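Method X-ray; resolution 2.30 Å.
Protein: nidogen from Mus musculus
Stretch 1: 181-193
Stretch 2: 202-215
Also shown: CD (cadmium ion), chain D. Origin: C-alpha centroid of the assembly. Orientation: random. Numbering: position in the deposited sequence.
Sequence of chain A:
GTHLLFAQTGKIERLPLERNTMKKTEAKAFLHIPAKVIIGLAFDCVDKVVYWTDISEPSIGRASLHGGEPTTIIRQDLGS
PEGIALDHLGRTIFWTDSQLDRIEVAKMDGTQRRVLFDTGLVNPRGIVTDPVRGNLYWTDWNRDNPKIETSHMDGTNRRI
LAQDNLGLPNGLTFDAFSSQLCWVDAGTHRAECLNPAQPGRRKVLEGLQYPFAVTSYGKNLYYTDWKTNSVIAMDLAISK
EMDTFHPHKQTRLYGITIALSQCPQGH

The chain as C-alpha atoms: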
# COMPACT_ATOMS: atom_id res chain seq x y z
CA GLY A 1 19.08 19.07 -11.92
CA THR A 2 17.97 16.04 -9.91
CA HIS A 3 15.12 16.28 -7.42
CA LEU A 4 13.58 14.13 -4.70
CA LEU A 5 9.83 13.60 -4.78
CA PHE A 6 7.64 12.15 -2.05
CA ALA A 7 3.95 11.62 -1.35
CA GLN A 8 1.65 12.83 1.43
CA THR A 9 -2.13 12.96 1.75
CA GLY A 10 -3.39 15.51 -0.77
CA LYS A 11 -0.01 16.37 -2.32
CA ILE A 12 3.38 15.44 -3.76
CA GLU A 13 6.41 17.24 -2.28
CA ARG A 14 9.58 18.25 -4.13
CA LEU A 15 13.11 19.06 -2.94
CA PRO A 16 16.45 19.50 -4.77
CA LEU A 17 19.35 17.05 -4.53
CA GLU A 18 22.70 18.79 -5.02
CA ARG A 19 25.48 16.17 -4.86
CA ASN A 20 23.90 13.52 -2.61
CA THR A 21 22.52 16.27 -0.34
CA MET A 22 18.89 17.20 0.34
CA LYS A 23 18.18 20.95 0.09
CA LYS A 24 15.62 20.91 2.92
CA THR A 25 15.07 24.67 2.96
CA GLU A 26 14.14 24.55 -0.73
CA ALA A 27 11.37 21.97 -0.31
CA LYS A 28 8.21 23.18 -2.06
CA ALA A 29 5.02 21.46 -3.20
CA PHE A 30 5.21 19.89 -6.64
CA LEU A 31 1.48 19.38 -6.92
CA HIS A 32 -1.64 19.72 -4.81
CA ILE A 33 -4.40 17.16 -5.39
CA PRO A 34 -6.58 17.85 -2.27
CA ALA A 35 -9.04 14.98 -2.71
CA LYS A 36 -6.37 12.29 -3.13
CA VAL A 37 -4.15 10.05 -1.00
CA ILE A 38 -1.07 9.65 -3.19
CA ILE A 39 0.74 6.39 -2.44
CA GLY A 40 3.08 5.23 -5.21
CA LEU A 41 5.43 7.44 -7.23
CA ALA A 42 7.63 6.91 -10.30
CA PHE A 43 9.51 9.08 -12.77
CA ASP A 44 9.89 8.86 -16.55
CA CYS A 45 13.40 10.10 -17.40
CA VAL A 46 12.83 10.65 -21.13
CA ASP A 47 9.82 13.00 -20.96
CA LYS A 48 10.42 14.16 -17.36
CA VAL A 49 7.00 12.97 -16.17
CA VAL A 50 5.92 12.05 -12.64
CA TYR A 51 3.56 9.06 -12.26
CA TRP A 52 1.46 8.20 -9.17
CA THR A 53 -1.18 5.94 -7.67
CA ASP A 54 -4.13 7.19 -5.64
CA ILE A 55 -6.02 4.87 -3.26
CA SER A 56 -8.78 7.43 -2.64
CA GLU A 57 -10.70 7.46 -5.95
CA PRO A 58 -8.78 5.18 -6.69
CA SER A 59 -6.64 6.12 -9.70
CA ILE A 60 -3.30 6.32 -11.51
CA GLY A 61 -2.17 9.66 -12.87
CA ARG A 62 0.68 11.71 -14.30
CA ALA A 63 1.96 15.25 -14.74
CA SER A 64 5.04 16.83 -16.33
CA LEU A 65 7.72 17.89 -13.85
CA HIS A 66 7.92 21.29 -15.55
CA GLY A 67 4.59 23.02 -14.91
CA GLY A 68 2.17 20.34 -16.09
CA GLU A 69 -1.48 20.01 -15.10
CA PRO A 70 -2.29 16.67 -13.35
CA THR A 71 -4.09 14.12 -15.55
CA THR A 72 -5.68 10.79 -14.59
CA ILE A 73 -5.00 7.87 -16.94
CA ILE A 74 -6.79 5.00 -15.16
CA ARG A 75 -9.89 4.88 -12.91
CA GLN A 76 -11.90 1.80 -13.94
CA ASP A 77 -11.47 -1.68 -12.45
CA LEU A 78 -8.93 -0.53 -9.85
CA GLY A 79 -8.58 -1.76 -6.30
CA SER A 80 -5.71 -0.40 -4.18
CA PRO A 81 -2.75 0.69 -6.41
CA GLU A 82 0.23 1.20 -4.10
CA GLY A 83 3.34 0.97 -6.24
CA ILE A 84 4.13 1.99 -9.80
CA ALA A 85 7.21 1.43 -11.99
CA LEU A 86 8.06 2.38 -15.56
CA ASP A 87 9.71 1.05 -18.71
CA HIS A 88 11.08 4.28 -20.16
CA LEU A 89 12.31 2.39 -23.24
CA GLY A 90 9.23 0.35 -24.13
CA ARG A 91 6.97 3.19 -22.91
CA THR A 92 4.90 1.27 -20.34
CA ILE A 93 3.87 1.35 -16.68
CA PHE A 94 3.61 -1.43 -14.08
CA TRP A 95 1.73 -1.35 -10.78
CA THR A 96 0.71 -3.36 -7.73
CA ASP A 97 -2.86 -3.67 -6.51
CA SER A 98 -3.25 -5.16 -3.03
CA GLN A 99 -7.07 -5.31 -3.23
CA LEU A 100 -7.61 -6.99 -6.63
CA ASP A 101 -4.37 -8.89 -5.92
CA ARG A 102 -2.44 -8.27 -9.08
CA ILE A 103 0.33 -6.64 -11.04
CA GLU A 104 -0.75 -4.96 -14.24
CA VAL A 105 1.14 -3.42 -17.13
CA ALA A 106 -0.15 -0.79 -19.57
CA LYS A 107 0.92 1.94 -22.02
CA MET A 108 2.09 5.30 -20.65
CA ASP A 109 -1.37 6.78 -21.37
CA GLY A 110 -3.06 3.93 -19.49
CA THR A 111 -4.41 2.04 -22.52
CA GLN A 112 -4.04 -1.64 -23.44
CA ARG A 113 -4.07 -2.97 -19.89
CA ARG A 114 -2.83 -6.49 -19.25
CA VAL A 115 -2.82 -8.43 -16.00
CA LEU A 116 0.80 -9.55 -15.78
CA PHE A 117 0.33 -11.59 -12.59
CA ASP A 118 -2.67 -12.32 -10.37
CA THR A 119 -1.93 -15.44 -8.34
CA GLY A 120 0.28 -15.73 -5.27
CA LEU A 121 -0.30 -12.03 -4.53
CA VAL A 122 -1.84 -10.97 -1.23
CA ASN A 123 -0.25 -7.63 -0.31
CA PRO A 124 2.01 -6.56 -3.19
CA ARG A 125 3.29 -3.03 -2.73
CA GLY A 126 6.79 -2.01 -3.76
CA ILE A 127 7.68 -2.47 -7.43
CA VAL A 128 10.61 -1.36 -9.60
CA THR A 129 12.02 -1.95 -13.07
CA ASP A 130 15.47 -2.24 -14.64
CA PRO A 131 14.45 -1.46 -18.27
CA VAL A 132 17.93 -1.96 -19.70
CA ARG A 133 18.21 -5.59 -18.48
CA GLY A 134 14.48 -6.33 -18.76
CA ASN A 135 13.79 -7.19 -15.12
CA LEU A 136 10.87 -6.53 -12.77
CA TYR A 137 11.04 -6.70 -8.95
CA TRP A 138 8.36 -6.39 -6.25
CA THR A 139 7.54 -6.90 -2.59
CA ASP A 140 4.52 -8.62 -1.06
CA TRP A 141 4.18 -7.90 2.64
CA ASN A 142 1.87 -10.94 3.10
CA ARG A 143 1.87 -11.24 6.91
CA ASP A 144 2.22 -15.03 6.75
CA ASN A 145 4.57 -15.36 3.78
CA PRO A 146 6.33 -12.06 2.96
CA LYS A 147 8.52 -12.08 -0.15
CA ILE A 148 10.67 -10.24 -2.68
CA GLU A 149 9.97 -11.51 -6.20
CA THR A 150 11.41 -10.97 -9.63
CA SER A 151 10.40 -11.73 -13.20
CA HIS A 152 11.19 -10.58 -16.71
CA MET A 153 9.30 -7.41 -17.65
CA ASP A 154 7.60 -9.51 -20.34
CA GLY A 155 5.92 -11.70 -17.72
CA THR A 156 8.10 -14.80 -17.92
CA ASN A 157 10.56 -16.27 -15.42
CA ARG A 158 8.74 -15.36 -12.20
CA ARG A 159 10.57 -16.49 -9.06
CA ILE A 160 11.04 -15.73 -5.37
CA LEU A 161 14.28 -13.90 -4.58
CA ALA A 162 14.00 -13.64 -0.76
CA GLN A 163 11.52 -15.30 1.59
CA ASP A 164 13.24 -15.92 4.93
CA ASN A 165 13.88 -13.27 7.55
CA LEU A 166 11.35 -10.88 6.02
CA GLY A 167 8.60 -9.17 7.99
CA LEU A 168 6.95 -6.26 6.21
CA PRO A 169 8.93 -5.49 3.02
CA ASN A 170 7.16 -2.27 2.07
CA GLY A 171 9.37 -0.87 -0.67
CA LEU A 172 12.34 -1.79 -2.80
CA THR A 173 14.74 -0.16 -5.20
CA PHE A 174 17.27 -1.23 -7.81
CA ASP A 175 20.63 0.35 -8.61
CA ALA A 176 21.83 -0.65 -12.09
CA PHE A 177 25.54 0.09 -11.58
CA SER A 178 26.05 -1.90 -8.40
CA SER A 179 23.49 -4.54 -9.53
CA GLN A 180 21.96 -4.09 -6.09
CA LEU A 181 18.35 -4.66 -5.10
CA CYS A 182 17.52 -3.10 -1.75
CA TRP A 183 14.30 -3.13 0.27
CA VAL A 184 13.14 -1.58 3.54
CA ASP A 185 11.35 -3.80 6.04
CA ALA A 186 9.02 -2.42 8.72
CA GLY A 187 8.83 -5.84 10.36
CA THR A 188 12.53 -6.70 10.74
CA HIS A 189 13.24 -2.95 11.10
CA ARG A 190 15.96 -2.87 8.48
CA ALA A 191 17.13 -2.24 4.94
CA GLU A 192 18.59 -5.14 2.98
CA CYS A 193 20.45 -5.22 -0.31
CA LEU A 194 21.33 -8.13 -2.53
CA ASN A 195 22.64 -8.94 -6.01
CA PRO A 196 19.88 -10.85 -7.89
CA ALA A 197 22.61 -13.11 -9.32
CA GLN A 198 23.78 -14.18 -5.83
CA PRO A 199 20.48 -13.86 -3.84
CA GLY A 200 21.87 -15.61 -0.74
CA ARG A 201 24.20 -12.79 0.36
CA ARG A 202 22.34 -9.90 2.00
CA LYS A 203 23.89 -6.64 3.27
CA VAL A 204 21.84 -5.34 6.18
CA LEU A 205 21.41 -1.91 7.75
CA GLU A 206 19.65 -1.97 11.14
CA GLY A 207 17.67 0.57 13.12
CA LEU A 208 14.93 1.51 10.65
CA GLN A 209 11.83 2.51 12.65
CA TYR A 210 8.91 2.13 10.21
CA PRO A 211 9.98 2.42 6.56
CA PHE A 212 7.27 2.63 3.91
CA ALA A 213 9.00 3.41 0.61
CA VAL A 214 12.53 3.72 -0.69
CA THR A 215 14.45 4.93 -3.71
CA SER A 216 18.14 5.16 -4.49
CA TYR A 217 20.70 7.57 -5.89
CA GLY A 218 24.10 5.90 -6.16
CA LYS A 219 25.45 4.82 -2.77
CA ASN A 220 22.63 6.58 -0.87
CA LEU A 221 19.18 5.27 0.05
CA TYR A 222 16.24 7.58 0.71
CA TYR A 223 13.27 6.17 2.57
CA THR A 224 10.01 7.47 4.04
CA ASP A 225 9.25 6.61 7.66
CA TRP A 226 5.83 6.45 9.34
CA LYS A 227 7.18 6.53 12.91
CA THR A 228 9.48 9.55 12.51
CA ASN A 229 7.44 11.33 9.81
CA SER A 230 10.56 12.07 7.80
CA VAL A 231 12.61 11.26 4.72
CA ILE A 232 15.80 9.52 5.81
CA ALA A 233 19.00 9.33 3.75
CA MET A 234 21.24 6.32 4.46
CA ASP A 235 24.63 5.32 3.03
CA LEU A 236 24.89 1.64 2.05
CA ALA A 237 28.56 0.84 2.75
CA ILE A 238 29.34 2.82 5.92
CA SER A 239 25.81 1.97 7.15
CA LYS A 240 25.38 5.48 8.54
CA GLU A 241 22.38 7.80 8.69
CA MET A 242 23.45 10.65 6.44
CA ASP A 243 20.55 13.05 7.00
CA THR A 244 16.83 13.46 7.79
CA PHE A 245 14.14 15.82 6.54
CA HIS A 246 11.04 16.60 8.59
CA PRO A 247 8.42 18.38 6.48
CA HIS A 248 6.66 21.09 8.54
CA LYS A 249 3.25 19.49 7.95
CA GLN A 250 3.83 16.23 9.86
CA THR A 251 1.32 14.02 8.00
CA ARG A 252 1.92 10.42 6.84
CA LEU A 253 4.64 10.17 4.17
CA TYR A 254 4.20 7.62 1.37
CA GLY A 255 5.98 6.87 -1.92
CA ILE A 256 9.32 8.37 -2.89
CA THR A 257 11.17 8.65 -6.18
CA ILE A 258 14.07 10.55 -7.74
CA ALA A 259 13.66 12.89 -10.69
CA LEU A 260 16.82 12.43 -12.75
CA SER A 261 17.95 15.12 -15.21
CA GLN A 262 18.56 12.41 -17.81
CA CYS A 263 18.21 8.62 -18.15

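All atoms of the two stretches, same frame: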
# COMPACT_ATOMS: atom_id res chain seq x y z
N LEU A 181 19.77 -4.79 -5.38
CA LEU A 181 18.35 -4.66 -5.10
C LEU A 181 18.23 -4.49 -3.59
O LEU A 181 18.65 -5.35 -2.82
CB LEU A 181 17.59 -5.91 -5.55
CG LEU A 181 16.08 -5.91 -5.28
CD1 LEU A 181 15.40 -4.83 -6.10
CD2 LEU A 181 15.48 -7.27 -5.61
N CYS A 182 17.68 -3.36 -3.16
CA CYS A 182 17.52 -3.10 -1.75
C CYS A 182 16.05 -2.90 -1.40
O CYS A 182 15.29 -2.38 -2.20
CB CYS A 182 18.29 -1.85 -1.35
SG CYS A 182 20.04 -1.82 -1.82
N TRP A 183 15.67 -3.32 -0.20
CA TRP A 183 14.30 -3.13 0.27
C TRP A 183 14.34 -2.65 1.70
O TRP A 183 15.38 -2.73 2.35
CB TRP A 183 13.49 -4.43 0.16
CG TRP A 183 13.94 -5.55 1.04
CD1 TRP A 183 13.60 -5.76 2.35
CD2 TRP A 183 14.76 -6.67 0.66
NE1 TRP A 183 14.16 -6.93 2.81
CE2 TRP A 183 14.87 -7.51 1.79
CE3 TRP A 183 15.42 -7.04 -0.52
CZ2 TRP A 183 15.60 -8.70 1.78
CZ3 TRP A 183 16.14 -8.23 -0.54
CH2 TRP A 183 16.23 -9.04 0.61
N VAL A 184 13.24 -2.05 2.16
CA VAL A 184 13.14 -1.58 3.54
C VAL A 184 12.03 -2.42 4.16
O VAL A 184 10.99 -2.65 3.55
CB VAL A 184 12.83 -0.06 3.62
CG1 VAL A 184 14.01 0.73 3.09
CG2 VAL A 184 11.56 0.28 2.84
N ASP A 185 12.28 -2.90 5.37
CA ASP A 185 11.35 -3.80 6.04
C ASP A 185 10.88 -3.24 7.38
O ASP A 185 11.68 -3.08 8.30
CB ASP A 185 12.05 -5.15 6.23
CG ASP A 185 11.08 -6.28 6.54
OD1 ASP A 185 10.23 -6.13 7.43
OD2 ASP A 185 11.20 -7.35 5.91
N ALA A 186 9.59 -2.97 7.49
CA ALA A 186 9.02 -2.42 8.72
C ALA A 186 8.72 -3.48 9.77
O ALA A 186 8.19 -3.17 10.84
CB ALA A 186 7.78 -1.60 8.41
N GLY A 187 9.05 -4.73 9.45
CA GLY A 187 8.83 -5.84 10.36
C GLY A 187 10.14 -6.25 11.04
O GLY A 187 10.17 -6.50 12.25
N THR A 188 11.20 -6.35 10.24
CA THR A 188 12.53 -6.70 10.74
C THR A 188 13.29 -5.41 11.10
O THR A 188 14.42 -5.47 11.59
CB THR A 188 13.35 -7.47 9.68
OG1 THR A 188 13.50 -6.66 8.50
CG2 THR A 188 12.67 -8.79 9.32
N HIS A 189 12.67 -4.27 10.83
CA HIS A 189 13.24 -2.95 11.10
C HIS A 189 14.59 -2.70 10.46
O HIS A 189 15.52 -2.18 11.09
CB HIS A 189 13.29 -2.69 12.62
CG HIS A 189 11.95 -2.73 13.27
ND1 HIS A 189 11.00 -1.76 13.07
CD2 HIS A 189 11.38 -3.67 14.06
CE1 HIS A 189 9.89 -2.09 13.70
NE2 HIS A 189 10.09 -3.24 14.32
N ARG A 190 14.71 -3.07 9.19
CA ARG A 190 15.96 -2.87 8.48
C ARG A 190 15.87 -2.72 6.97
O ARG A 190 14.79 -2.77 6.38
CB ARG A 190 16.98 -3.95 8.89
CG ARG A 190 16.58 -5.40 8.72
CD ARG A 190 17.27 -6.24 9.80
NE ARG A 190 17.71 -7.56 9.34
CZ ARG A 190 18.53 -8.36 10.03
NH1 ARG A 190 19.00 -7.98 11.21
NH2 ARG A 190 18.92 -9.52 9.51
N ALA A 191 17.01 -2.38 6.38
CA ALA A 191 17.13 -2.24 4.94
C ALA A 191 18.09 -3.34 4.50
O ALA A 191 19.12 -3.57 5.13
CB ALA A 191 17.70 -0.88 4.58
N GLU A 192 17.73 -4.08 3.46
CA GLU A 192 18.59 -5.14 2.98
C GLU A 192 18.83 -5.01 1.49
O GLU A 192 17.93 -4.62 0.74
CB GLU A 192 17.99 -6.52 3.30
CG GLU A 192 17.74 -6.74 4.78
CD GLU A 192 17.54 -8.20 5.14
OE1 GLU A 192 18.43 -9.02 4.82
OE2 GLU A 192 16.51 -8.54 5.74
N CYS A 193 20.06 -5.29 1.08
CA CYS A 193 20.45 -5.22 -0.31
C CYS A 193 21.00 -6.57 -0.72
O CYS A 193 21.57 -7.29 0.10
CB CYS A 193 21.52 -4.16 -0.54
SG CYS A 193 21.02 -2.46 -0.14
N ARG A 202 23.04 -11.14 1.73
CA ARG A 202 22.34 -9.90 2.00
C ARG A 202 23.07 -8.92 2.93
O ARG A 202 23.41 -9.28 4.06
CB ARG A 202 20.98 -10.18 2.64
CG ARG A 202 20.05 -11.11 1.90
CD ARG A 202 18.71 -10.96 2.57
NE ARG A 202 17.81 -12.08 2.36
CZ ARG A 202 16.75 -12.33 3.12
NH1 ARG A 202 16.45 -11.53 4.14
NH2 ARG A 202 15.99 -13.38 2.85
N LYS A 203 23.27 -7.69 2.46
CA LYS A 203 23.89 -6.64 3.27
C LYS A 203 22.73 -6.12 4.09
O LYS A 203 21.64 -5.93 3.55
CB LYS A 203 24.35 -5.47 2.41
CG LYS A 203 25.69 -5.55 1.73
CD LYS A 203 25.93 -4.19 1.07
CE LYS A 203 27.21 -4.14 0.26
NZ LYS A 203 27.26 -2.87 -0.53
N VAL A 204 22.94 -5.86 5.38
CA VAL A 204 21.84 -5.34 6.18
C VAL A 204 22.19 -4.11 7.01
O VAL A 204 23.25 -4.02 7.62
CB VAL A 204 21.19 -6.43 7.10
CG1 VAL A 204 21.23 -7.80 6.45
CG2 VAL A 204 21.82 -6.45 8.47
N LEU A 205 21.29 -3.13 6.98
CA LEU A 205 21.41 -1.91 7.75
C LEU A 205 20.29 -1.99 8.79
O LEU A 205 19.13 -2.15 8.43
CB LEU A 205 21.21 -0.69 6.86
CG LEU A 205 21.11 0.65 7.61
CD1 LEU A 205 22.40 0.93 8.37
CD2 LEU A 205 20.81 1.78 6.63
N GLU A 206 20.64 -1.89 10.07
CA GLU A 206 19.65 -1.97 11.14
C GLU A 206 19.20 -0.62 11.67
O GLU A 206 19.76 0.42 11.32
CB GLU A 206 20.21 -2.81 12.29
CG GLU A 206 20.79 -4.14 11.86
CD GLU A 206 20.27 -5.30 12.69
OE1 GLU A 206 19.03 -5.53 12.69
OE2 GLU A 206 21.10 -5.99 13.33
N GLY A 207 18.17 -0.64 12.51
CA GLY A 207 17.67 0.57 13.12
C GLY A 207 16.58 1.36 12.41
O GLY A 207 16.30 2.49 12.81
N LEU A 208 15.99 0.80 11.36
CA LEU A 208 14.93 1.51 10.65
C LEU A 208 13.60 1.36 11.40
O LEU A 208 13.10 0.25 11.57
CB LEU A 208 14.80 1.04 9.19
CG LEU A 208 15.93 1.44 8.22
CD1 LEU A 208 17.22 0.70 8.55
CD2 LEU A 208 15.50 1.15 6.78
N GLN A 209 13.06 2.48 11.86
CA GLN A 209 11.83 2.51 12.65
C GLN A 209 10.57 1.94 11.97
O GLN A 209 10.03 0.94 12.41
CB GLN A 209 11.58 3.92 13.16
CG GLN A 209 12.77 4.51 13.91
CD GLN A 209 12.49 4.73 15.39
OE1 GLN A 209 12.48 3.78 16.18
NE2 GLN A 209 12.25 5.98 15.77
N TYR A 210 10.09 2.61 10.93
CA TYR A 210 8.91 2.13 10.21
C TYR A 210 8.92 2.63 8.78
O TYR A 210 8.13 3.49 8.40
CB TYR A 210 7.59 2.53 10.90
CG TYR A 210 6.47 1.56 10.59
CD1 TYR A 210 6.14 0.54 11.49
CD2 TYR A 210 5.81 1.59 9.36
CE1 TYR A 210 5.19 -0.42 11.17
CE2 TYR A 210 4.86 0.63 9.03
CZ TYR A 210 4.55 -0.37 9.94
OH TYR A 210 3.65 -1.34 9.60
N PRO A 211 9.81 2.06 7.96
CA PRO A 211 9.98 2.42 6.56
C PRO A 211 8.76 2.04 5.73
O PRO A 211 8.18 0.97 5.94
CB PRO A 211 11.16 1.55 6.11
CG PRO A 211 11.80 1.09 7.35
CD PRO A 211 10.69 0.93 8.32
N PHE A 212 8.39 2.91 4.80
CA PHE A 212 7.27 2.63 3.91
C PHE A 212 7.74 2.48 2.46
O PHE A 212 7.33 1.55 1.77
CB PHE A 212 6.20 3.72 3.97
CG PHE A 212 5.10 3.49 2.99
CD1 PHE A 212 4.07 2.60 3.28
CD2 PHE A 212 5.13 4.09 1.72
CE1 PHE A 212 3.10 2.29 2.33
CE2 PHE A 212 4.16 3.79 0.77
CZ PHE A 212 3.15 2.89 1.08
N ALA A 213 8.52 3.45 1.98
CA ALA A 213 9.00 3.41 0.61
C ALA A 213 10.47 3.78 0.56
O ALA A 213 11.00 4.40 1.49
CB ALA A 213 8.20 4.34 -0.28
N VAL A 214 11.12 3.43 -0.54
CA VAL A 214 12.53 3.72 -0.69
C VAL A 214 12.89 3.90 -2.15
O VAL A 214 12.21 3.38 -3.04
CB VAL A 214 13.39 2.59 -0.10
CG1 VAL A 214 13.25 1.32 -0.94
CG2 VAL A 214 14.84 3.02 0.02
N THR A 215 13.93 4.68 -2.38
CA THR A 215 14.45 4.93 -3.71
C THR A 215 15.95 5.11 -3.52
O THR A 215 16.43 5.30 -2.39
CB THR A 215 13.81 6.19 -4.37
OG1 THR A 215 14.23 6.27 -5.73
CG2 THR A 215 14.23 7.47 -3.64
CD CD D . 8.37 -3.93 15.25
O HOH W 1 7.03 -2.00 15.43
O HOH W 2 9.51 -4.86 16.48

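Antiparallel packing of residues 181-193 against 202-215 in mouse nidogen. The first stretch is a hairpin, strands 181-185 and 190-193 joined by a tight turn; the second lays strand 202-206 along the outer edge of 190-193, then loops back so that strand 211-215 runs antiparallel to 181-185 at a wider spacing, 6.4 Å between axes. Together they bury 1029 Å². Strand 190-193 meets 202-206 in regular register: Leu205 N bonds to Ala191 O (2.9 Å), and Cys193 and Lys203 exchange a pair, Cys193 N to Lys203 O at 3.0 Å and Lys203 N to Cys193 O at 2.9 Å. Between these rungs the CA atoms draw nearer, Glu192 CA to Val204 CA 4.6 Å against 5.1 Å for Ala191 CA to Leu205 CA and 5.2 Å for Cys193 CA to Lys203 CA; Glu192 CA lies 3.2 Å from Lys203 O in a CA-H...O contact.

The wider gap between 181-185 and 211-215 is filled by side chains rather than backbone bonds. Val184 is the main bump. Its CB lies 3.4 Å from Pro211 CB, and its CG1 sits 3.7 Å from Val214 CB and 4.0 Å from Leu208 CD2, so one branched side chain meets three apolar neighbours. Leu208, in the loop, plugs the space between the two strand pairs: its CD2 also touches Ala191 CB at 3.7 Å, where the small alanine leaves room for it. Ala186 is a smaller knob. Ala186 CB rests over the face of the Tyr210 ring, 3.7 Å from the centroid and 8° off the normal. Ala186 CB also lies 3.9 Å from Pro211 CD.

At the turn, Asp185 OD1 accepts bonds from Gly187 N (2.7 Å) and Thr188 N (3.0 Å), bracing the bend that carries His189. His189 O receives Leu208 N at 3.0 Å, tying turn to loop. The imidazole works from both nitrogens: His189 ND1 donates to Gln209 O at 2.9 Å, near the ring plane, while His189 NE2 binds the cadmium ion CD at 2.1 Å, two waters also coordinating the metal.

Charged side chains cover the sheet face carrying Arg190, Glu192 and Val204. Arg190 NH1 forms a salt bridge with Glu206 OE1 (2.9 Å); the acid meets the guanidinium edge, leaving one flat face to Val204 CG2, 4.1 Å from Arg190 CZ. Glu192 OE1 pairs with Arg202 NH1 at 3.3 Å in a second salt bridge. Arg202 CD lies 3.7 Å from Trp183 CH2, and Trp183 CZ2 lies over one face of the Arg202 guanidinium. Beneath the opposite face, the Cys182 SG-Cys193 SG disulfide (2.0 Å) staples the hairpin's two strands together.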